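Long-range contacts in isocitrate dehydrogenase [NAD] subunit 1, mitochondrial (Saccharomyces cerevisiae, PDB 3BLX), which helps, in an octamer with IDH2, to oxidise and decarboxylate isocitrate to 2-oxoglutarate with NAD(+) in the citric acid cycle, and binds mitochondrial mRNA leaders: residues V285-A290 / T336-E341; I45-E50 / N300-N305. All coordinates share one frame; numbering follows the deposited sequence.

Contact 1: V285-A290 / T336-E341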
ATOM      1  N   VAL E 285      -8.526  48.647  -7.096  1.00 43.84           N
ATOM      2  CA  VAL E 285      -8.576  49.328  -5.803  1.00 44.19           C
ATOM      3  C   VAL E 285      -8.225  48.439  -4.608  1.00 41.08           C
ATOM      4  O   VAL E 285      -7.997  48.946  -3.498  1.00 45.85           O
ATOM      5  CB  VAL E 285      -9.962  49.988  -5.551  1.00 56.73           C
ATOM      6  CG1 VAL E 285     -10.231  51.060  -6.565  1.00 52.17           C
ATOM      7  CG2 VAL E 285     -11.062  48.960  -5.588  1.00 55.36           C
ATOM      8  N   ALA E 286      -8.206  47.123  -4.837  1.00 49.46           N
ATOM      9  CA  ALA E 286      -8.058  46.121  -3.768  1.00 43.98           C
ATOM     10  C   ALA E 286      -6.670  46.116  -3.093  1.00 39.34           C
ATOM     11  O   ALA E 286      -5.676  46.407  -3.735  1.00 40.23           O
ATOM     12  CB  ALA E 286      -8.383  44.760  -4.311  1.00 21.28           C
ATOM     13  N   ASN E 287      -6.612  45.813  -1.799  1.00 31.24           N
ATOM     14  CA  ASN E 287      -5.336  45.737  -1.101  1.00 24.49           C
ATOM     15  C   ASN E 287      -4.644  44.408  -1.361  1.00 28.06           C
ATOM     16  O   ASN E 287      -5.205  43.360  -1.042  1.00 41.27           O
ATOM     17  CB  ASN E 287      -5.541  45.923   0.404  1.00 23.91           C
ATOM     18  CG  ASN E 287      -4.257  46.295   1.120  1.00 36.35           C
ATOM     19  OD1 ASN E 287      -3.175  46.278   0.521  1.00 35.24           O
ATOM     20  ND2 ASN E 287      -4.365  46.636   2.406  1.00 31.05           N
ATOM     21  N   PRO E 288      -3.416  44.436  -1.939  1.00 29.44           N
ATOM     22  CA  PRO E 288      -2.678  43.214  -2.288  1.00 25.25           C
ATOM     23  C   PRO E 288      -1.821  42.708  -1.138  1.00 29.81           C
ATOM     24  O   PRO E 288      -1.216  41.663  -1.294  1.00 27.21           O
ATOM     25  CB  PRO E 288      -1.757  43.657  -3.423  1.00 19.38           C
ATOM     26  CG  PRO E 288      -1.854  45.142  -3.472  1.00 43.56           C
ATOM     27  CD  PRO E 288      -2.636  45.625  -2.293  1.00 34.21           C
ATOM     28  N   THR E 289      -1.773  43.435  -0.023  1.00 24.34           N
ATOM     29  CA  THR E 289      -0.917  43.094   1.117  1.00 34.51           C
ATOM     30  C   THR E 289      -1.009  41.626   1.601  1.00 33.30           C
ATOM     31  O   THR E 289       0.010  40.974   1.812  1.00 28.76           O
ATOM     32  CB  THR E 289      -1.172  44.068   2.310  1.00 33.13           C
ATOM     33  OG1 THR E 289      -0.891  45.397   1.893  1.00 29.06           O
ATOM     34  CG2 THR E 289      -0.302  43.749   3.477  1.00 27.94           C
ATOM     35  N   ALA E 290      -2.230  41.124   1.773  1.00 25.14           N
ATOM     36  CA  ALA E 290      -2.460  39.781   2.280  1.00 24.61           C
ATOM     37  C   ALA E 290      -1.876  38.767   1.332  1.00 23.08           C
ATOM     38  O   ALA E 290      -1.197  37.857   1.752  1.00 27.40           O
ATOM     39  CB  ALA E 290      -3.956  39.519   2.505  1.00 19.89           C
ATOM     40  N   THR E 336      -2.119  48.968  -8.232  1.00 35.29           N
ATOM     41  CA  THR E 336      -0.956  49.192  -9.083  1.00 39.68           C
ATOM     42  C   THR E 336       0.034  50.226  -8.524  1.00 52.68           C
ATOM     43  O   THR E 336       1.247  50.006  -8.538  1.00 38.01           O
ATOM     44  CB  THR E 336      -1.405  49.619 -10.486  1.00 55.17           C
ATOM     45  OG1 THR E 336      -1.567  48.452 -11.288  1.00 44.74           O
ATOM     46  CG2 THR E 336      -0.384  50.525 -11.158  1.00 65.07           C
ATOM     47  N   ASP E 337      -0.480  51.350  -8.028  1.00 48.99           N
ATOM     48  CA  ASP E 337       0.372  52.370  -7.430  1.00 50.09           C
ATOM     49  C   ASP E 337       1.127  51.773  -6.254  1.00 45.30           C
ATOM     50  O   ASP E 337       2.330  51.968  -6.094  1.00 51.27           O
ATOM     51  CB  ASP E 337      -0.449  53.580  -6.956  1.00 67.58           C
ATOM     52  CG  ASP E 337      -1.059  54.381  -8.115  1.00 88.74           C
ATOM     53  OD1 ASP E 337      -0.536  54.292  -9.261  1.00 74.73           O
ATOM     54  OD2 ASP E 337      -2.068  55.097  -7.873  1.00 69.97           O
ATOM     55  N   PHE E 338       0.400  51.042  -5.429  1.00 46.56           N
ATOM     56  CA  PHE E 338       0.946  50.453  -4.222  1.00 40.89           C
ATOM     57  C   PHE E 338       2.041  49.458  -4.581  1.00 42.31           C
ATOM     58  O   PHE E 338       3.106  49.448  -3.973  1.00 27.64           O
ATOM     59  CB  PHE E 338      -0.189  49.789  -3.433  1.00 40.90           C
ATOM     60  CG  PHE E 338       0.230  49.208  -2.130  1.00 39.65           C
ATOM     61  CD1 PHE E 338       0.761  50.008  -1.145  1.00 47.21           C
ATOM     62  CD2 PHE E 338       0.074  47.857  -1.881  1.00 42.35           C
ATOM     63  CE1 PHE E 338       1.142  49.473   0.070  1.00 52.06           C
ATOM     64  CE2 PHE E 338       0.457  47.315  -0.667  1.00 40.73           C
ATOM     65  CZ  PHE E 338       0.992  48.124   0.308  1.00 37.59           C
ATOM     66  N   THR E 339       1.774  48.629  -5.583  1.00 35.40           N
ATOM     67  CA  THR E 339       2.738  47.648  -6.049  1.00 41.21           C
ATOM     68  C   THR E 339       4.011  48.330  -6.527  1.00 50.90           C
ATOM     69  O   THR E 339       5.119  47.950  -6.113  1.00 45.88           O
ATOM     70  CB  THR E 339       2.186  46.794  -7.203  1.00 45.27           C
ATOM     71  OG1 THR E 339       1.003  46.110  -6.776  1.00 31.93           O
ATOM     72  CG2 THR E 339       3.215  45.774  -7.645  1.00 36.52           C
ATOM     73  N   ASN E 340       3.848  49.340  -7.389  1.00 49.74           N
ATOM     74  CA  ASN E 340       4.987  50.074  -7.936  1.00 44.10           C
ATOM     75  C   ASN E 340       5.854  50.773  -6.872  1.00 51.45           C
ATOM     76  O   ASN E 340       7.081  50.799  -6.998  1.00 53.61           O
ATOM     77  CB  ASN E 340       4.529  51.039  -9.016  1.00 38.96           C
ATOM     78  CG  ASN E 340       4.037  50.319 -10.259  1.00 70.66           C
ATOM     79  OD1 ASN E 340       4.461  49.190 -10.547  1.00 55.12           O
ATOM     80  ND2 ASN E 340       3.134  50.962 -11.004  1.00 67.88           N
ATOM     81  N   GLU E 341       5.219  51.310  -5.824  1.00 26.17           N
ATOM     82  CA  GLU E 341       5.929  51.891  -4.702  1.00 40.69           C
ATOM     83  C   GLU E 341       6.779  50.844  -3.988  1.00 53.02           C
ATOM     84  O   GLU E 341       7.902  51.121  -3.569  1.00 59.95           O
ATOM     85  CB  GLU E 341       4.951  52.517  -3.695  1.00 40.61           C
ATOM     86  CG  GLU E 341       5.272  53.970  -3.248  1.00 88.34           C
ATOM     87  CD  GLU E 341       6.687  54.197  -2.679  1.00 90.21           C
ATOM     88  OE1 GLU E 341       6.839  54.181  -1.437  1.00 83.87           O
ATOM     89  OE2 GLU E 341       7.636  54.431  -3.468  1.00 72.36           O
TER

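Contact 2: I45-E50 / N300-N305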
ATOM      1  N   ILE E  45      13.142  36.439  -8.981  1.00 63.07           N
ATOM      2  CA  ILE E  45      13.109  35.254  -8.134  1.00 47.71           C
ATOM      3  C   ILE E  45      12.996  34.017  -9.022  1.00 49.96           C
ATOM      4  O   ILE E  45      12.322  34.057 -10.067  1.00 45.57           O
ATOM      5  CB  ILE E  45      11.922  35.343  -7.119  1.00 49.18           C
ATOM      6  CG1 ILE E  45      12.165  36.482  -6.131  1.00 43.44           C
ATOM      7  CG2 ILE E  45      11.719  34.051  -6.354  1.00 30.41           C
ATOM      8  CD1 ILE E  45      11.074  36.677  -5.099  1.00 34.46           C
ATOM      9  N   PRO E  46      13.676  32.920  -8.622  1.00 46.81           N
ATOM     10  CA  PRO E  46      13.740  31.677  -9.408  1.00 46.99           C
ATOM     11  C   PRO E  46      12.454  30.856  -9.288  1.00 39.40           C
ATOM     12  O   PRO E  46      12.459  29.703  -8.876  1.00 35.36           O
ATOM     13  CB  PRO E  46      14.912  30.906  -8.773  1.00 41.67           C
ATOM     14  CG  PRO E  46      15.414  31.740  -7.636  1.00 38.17           C
ATOM     15  CD  PRO E  46      14.414  32.800  -7.352  1.00 35.37           C
ATOM     16  N   ILE E  47      11.344  31.463  -9.657  1.00 37.26           N
ATOM     17  CA  ILE E  47      10.075  30.783  -9.598  1.00 31.46           C
ATOM     18  C   ILE E  47       9.372  30.880 -10.933  1.00 28.03           C
ATOM     19  O   ILE E  47       9.235  31.961 -11.493  1.00 42.73           O
ATOM     20  CB  ILE E  47       9.203  31.360  -8.471  1.00 34.37           C
ATOM     21  CG1 ILE E  47       9.782  30.957  -7.119  1.00 27.87           C
ATOM     22  CG2 ILE E  47       7.773  30.878  -8.603  1.00 30.05           C
ATOM     23  CD1 ILE E  47       8.965  31.380  -5.953  1.00 34.06           C
ATOM     24  N   ASP E  48       8.969  29.732 -11.459  1.00 28.71           N
ATOM     25  CA  ASP E  48       8.141  29.663 -12.654  1.00 25.21           C
ATOM     26  C   ASP E  48       6.701  29.321 -12.265  1.00 32.17           C
ATOM     27  O   ASP E  48       6.441  28.316 -11.613  1.00 31.44           O
ATOM     28  CB  ASP E  48       8.679  28.607 -13.614  1.00 35.59           C
ATOM     29  CG  ASP E  48      10.032  28.990 -14.248  1.00 60.81           C
ATOM     30  OD1 ASP E  48      10.368  30.194 -14.300  1.00 58.11           O
ATOM     31  OD2 ASP E  48      10.753  28.070 -14.709  1.00 55.37           O
ATOM     32  N   TRP E  49       5.758  30.164 -12.649  1.00 33.12           N
ATOM     33  CA  TRP E  49       4.368  29.904 -12.321  1.00 23.33           C
ATOM     34  C   TRP E  49       3.758  28.915 -13.288  1.00 32.56           C
ATOM     35  O   TRP E  49       3.960  29.010 -14.491  1.00 33.18           O
ATOM     36  CB  TRP E  49       3.575  31.186 -12.356  1.00 23.85           C
ATOM     37  CG  TRP E  49       4.166  32.288 -11.522  1.00 34.92           C
ATOM     38  CD1 TRP E  49       4.785  33.411 -11.976  1.00 22.99           C
ATOM     39  CD2 TRP E  49       4.165  32.377 -10.090  1.00 32.64           C
ATOM     40  NE1 TRP E  49       5.181  34.185 -10.922  1.00 33.46           N
ATOM     41  CE2 TRP E  49       4.807  33.582  -9.751  1.00 26.83           C
ATOM     42  CE3 TRP E  49       3.676  31.559  -9.066  1.00 18.29           C
ATOM     43  CZ2 TRP E  49       4.970  33.993  -8.442  1.00 20.88           C
ATOM     44  CZ3 TRP E  49       3.867  31.963  -7.756  1.00 20.69           C
ATOM     45  CH2 TRP E  49       4.497  33.168  -7.458  1.00 27.70           C
ATOM     46  N   GLU E  50       3.030  27.944 -12.757  1.00 32.01           N
ATOM     47  CA  GLU E  50       2.230  27.074 -13.603  1.00 26.07           C
ATOM     48  C   GLU E  50       0.821  27.510 -13.310  1.00 33.39           C
ATOM     49  O   GLU E  50       0.183  27.025 -12.387  1.00 32.78           O
ATOM     50  CB  GLU E  50       2.420  25.625 -13.232  1.00 21.64           C
ATOM     51  CG  GLU E  50       1.588  24.635 -14.072  1.00 35.64           C
ATOM     52  CD  GLU E  50       1.907  23.138 -13.792  1.00 58.41           C
ATOM     53  OE1 GLU E  50       1.022  22.286 -14.001  1.00 59.57           O
ATOM     54  OE2 GLU E  50       3.036  22.797 -13.367  1.00 69.89           O
ATOM     55  N   ASN E 300       9.625  31.700   2.419  1.00 21.24           N
ATOM     56  CA  ASN E 300      10.199  31.071   3.604  1.00 33.84           C
ATOM     57  C   ASN E 300      10.187  29.549   3.494  1.00 37.55           C
ATOM     58  O   ASN E 300      11.190  28.883   3.710  1.00 39.60           O
ATOM     59  CB  ASN E 300       9.423  31.470   4.862  1.00 29.31           C
ATOM     60  CG  ASN E 300       9.756  32.885   5.344  1.00 45.12           C
ATOM     61  OD1 ASN E 300      10.756  33.486   4.938  1.00 41.06           O
ATOM     62  ND2 ASN E 300       8.919  33.412   6.227  1.00 38.96           N
ATOM     63  N   HIS E 301       9.032  29.009   3.148  1.00 27.46           N
ATOM     64  CA  HIS E 301       8.851  27.584   3.034  1.00 25.67           C
ATOM     65  C   HIS E 301       9.720  26.952   1.940  1.00 34.63           C
ATOM     66  O   HIS E 301      10.199  25.827   2.074  1.00 30.04           O
ATOM     67  CB  HIS E 301       7.391  27.303   2.726  1.00 18.88           C
ATOM     68  CG  HIS E 301       6.976  25.902   3.022  1.00 27.74           C
ATOM     69  ND1 HIS E 301       6.802  24.958   2.035  1.00 19.61           N
ATOM     70  CD2 HIS E 301       6.685  25.284   4.197  1.00 22.35           C
ATOM     71  CE1 HIS E 301       6.433  23.812   2.581  1.00 23.22           C
ATOM     72  NE2 HIS E 301       6.339  23.987   3.891  1.00 29.86           N
ATOM     73  N   LEU E 302       9.899  27.664   0.835  1.00 37.20           N
ATOM     74  CA  LEU E 302      10.707  27.154  -0.261  1.00 25.99           C
ATOM     75  C   LEU E 302      12.199  27.234   0.037  1.00 31.12           C
ATOM     76  O   LEU E 302      13.009  26.758  -0.749  1.00 36.66           O
ATOM     77  CB  LEU E 302      10.404  27.938  -1.513  1.00 23.84           C
ATOM     78  CG  LEU E 302       9.069  27.575  -2.119  1.00 30.43           C
ATOM     79  CD1 LEU E 302       8.769  28.505  -3.274  1.00 31.23           C
ATOM     80  CD2 LEU E 302       9.130  26.144  -2.594  1.00 30.59           C
ATOM     81  N   GLY E 303      12.553  27.854   1.165  1.00 30.57           N
ATOM     82  CA  GLY E 303      13.937  28.059   1.552  1.00 31.90           C
ATOM     83  C   GLY E 303      14.609  29.294   0.978  1.00 52.92           C
ATOM     84  O   GLY E 303      15.791  29.544   1.246  1.00 51.96           O
ATOM     85  N   LEU E 304      13.872  30.050   0.163  1.00 50.32           N
ATOM     86  CA  LEU E 304      14.358  31.326  -0.318  1.00 35.07           C
ATOM     87  C   LEU E 304      14.452  32.214   0.912  1.00 49.87           C
ATOM     88  O   LEU E 304      15.312  32.000   1.759  1.00 80.98           O
ATOM     89  CB  LEU E 304      13.433  31.863  -1.385  1.00 29.01           C
ATOM     90  CG  LEU E 304      13.455  30.919  -2.606  1.00 39.53           C
ATOM     91  CD1 LEU E 304      12.527  31.389  -3.718  1.00 34.01           C
ATOM     92  CD2 LEU E 304      14.879  30.702  -3.163  1.00 27.55           C
ATOM     93  N   ASN E 305      13.588  33.197   1.040  1.00 31.74           N
ATOM     94  CA  ASN E 305      13.479  33.926   2.315  1.00 64.54           C
ATOM     95  C   ASN E 305      14.520  35.022   2.654  1.00 57.61           C
ATOM     96  O   ASN E 305      14.320  35.828   3.559  1.00 58.02           O
ATOM     97  CB  ASN E 305      13.188  32.967   3.500  1.00 66.69           C
ATOM     98  CG  ASN E 305      14.431  32.398   4.138  1.00 59.95           C
ATOM     99  OD1 ASN E 305      15.454  33.070   4.222  1.00 73.36           O
ATOM    100  ND2 ASN E 305      14.346  31.153   4.615  1.00 43.62           N
TER

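Contact 1: V285-A290 / T336-E341
Asn287 OD1 is gripped by two donors, both from Thr289. The backbone N-H of Thr289 reaches Asn287 OD1 over 3.2 Å in a fairly straight bond, 164° at the hydrogen, and the hydroxyl Thr289 OG1 gives a second bond to Asn287 OD1 at 2.8 Å. Both donors stand above the carbonyl plane, the N-H well out of it and the hydroxyl less so. The grip is possible because CG of Asn287 is anti to its backbone N (chi1 -162°), while Thr289 OG1 sits beside its own N. The other end of the amide, ND2, bonds to Asp328 OD1, so the group is fixed at both tips.

Across from this turn, Phe338 extends from the helix with CG anti to its backbone N. The ring is met at CD2 and CE2, obliquely: CD2 lies 3.5 Å from Pro288 CD, and its neighbour CE2 is 3.5 Å from Thr289 OG1. The proline crosses the ring obliquely, the threonine at about a right angle. Asn287 OD1 approaches Phe338 CE2 to 4.0 Å, with amide and ring planes 79° apart. An alanine in place of Asn287 would remove the acceptor for both Thr289 donors and the ND2 bond to Asp328, and would probably loosen the start of helix 289-302. Thr318 and Ile319 of helix 306-320 also touch Phe338, and the hydroxyl of Thr339 bonds to Thr335 O and Ser35 OG.

The result is an Asx turn, its side chain capping the approach to helix 289-302, packed against a buried phenylalanine of the C-terminal helix 335-347.

Contact 2: I45-E50 / N300-N305
Leu302, at the close of helix 289-302, and Leu304, just beyond it, meet Ile45, just before strand 47-51, and Ile47, its first residue; the first side-chain bonds of all four residues face the other segment. Both pairs cross obliquely, meeting through methyl groups. Leu304 CD1 is the shared point: it lies 3.8 Å from Ile45 CG2, and Ile47 CD1 comes to 4.2 Å from the same Leu304 CD1. Pro46 CD adds a looser touch at 4.3 Å from Leu304 CD1. Alongside, the tips of the second pair meet, Ile47 CD1 with Leu302 CD1 at 3.9 Å.

The torsions explain the reach. Both leucines carry CG beside the backbone N and anti to the carbonyl carbon, and their chi2 near 180° stretches each chain out, ending in the CD1 that makes the contact. Ile47 has an equally extended branch (chi2 -176°), which ends in the CD1 that meets both leucines. Ile45 uses its other branch, the CG2 methyl anti to the backbone N. Pro46, centre of an inverse gamma turn, sits between the two isoleucines. On the other partner, Gly303 ends helix 289-302 with positive phi in a Schellman motif, separating the two leucines.

No hydrogen bond crosses between the segments, so the contact rests on apolar surfaces. Phe40 of helix 27-42 touches both isoleucines, and Leu299 touches Ile47 and Leu304. Strand 47-51 runs parallel to strand 17-25 after helix 27-42, and the contact sets the second strand of this beta-alpha-beta unit, and the turn that enters it, against the Schellman-terminated end of helix 289-302 and the loop that follows.

From the N terminus, the chain first supplies residues 45-50, leading into strand 47-51, then travels through most of the fold before meeting 285-290 at the start of helix 289-302. The far end of that helix and the loop after it, 300-305, close the long loop of contact 2. Contact 1 closes a shorter one when helix 335-347 returns to 285-290, passing helix 306-320 on the way. The two loops cross, since 285-290 falls within the span of contact 2 and 336-341 beyond it. Their nearest atoms are about 12 Å apart. Helix 289-302 thus joins them, tied at its start to the C-terminal helix and at its end to strand 47-51.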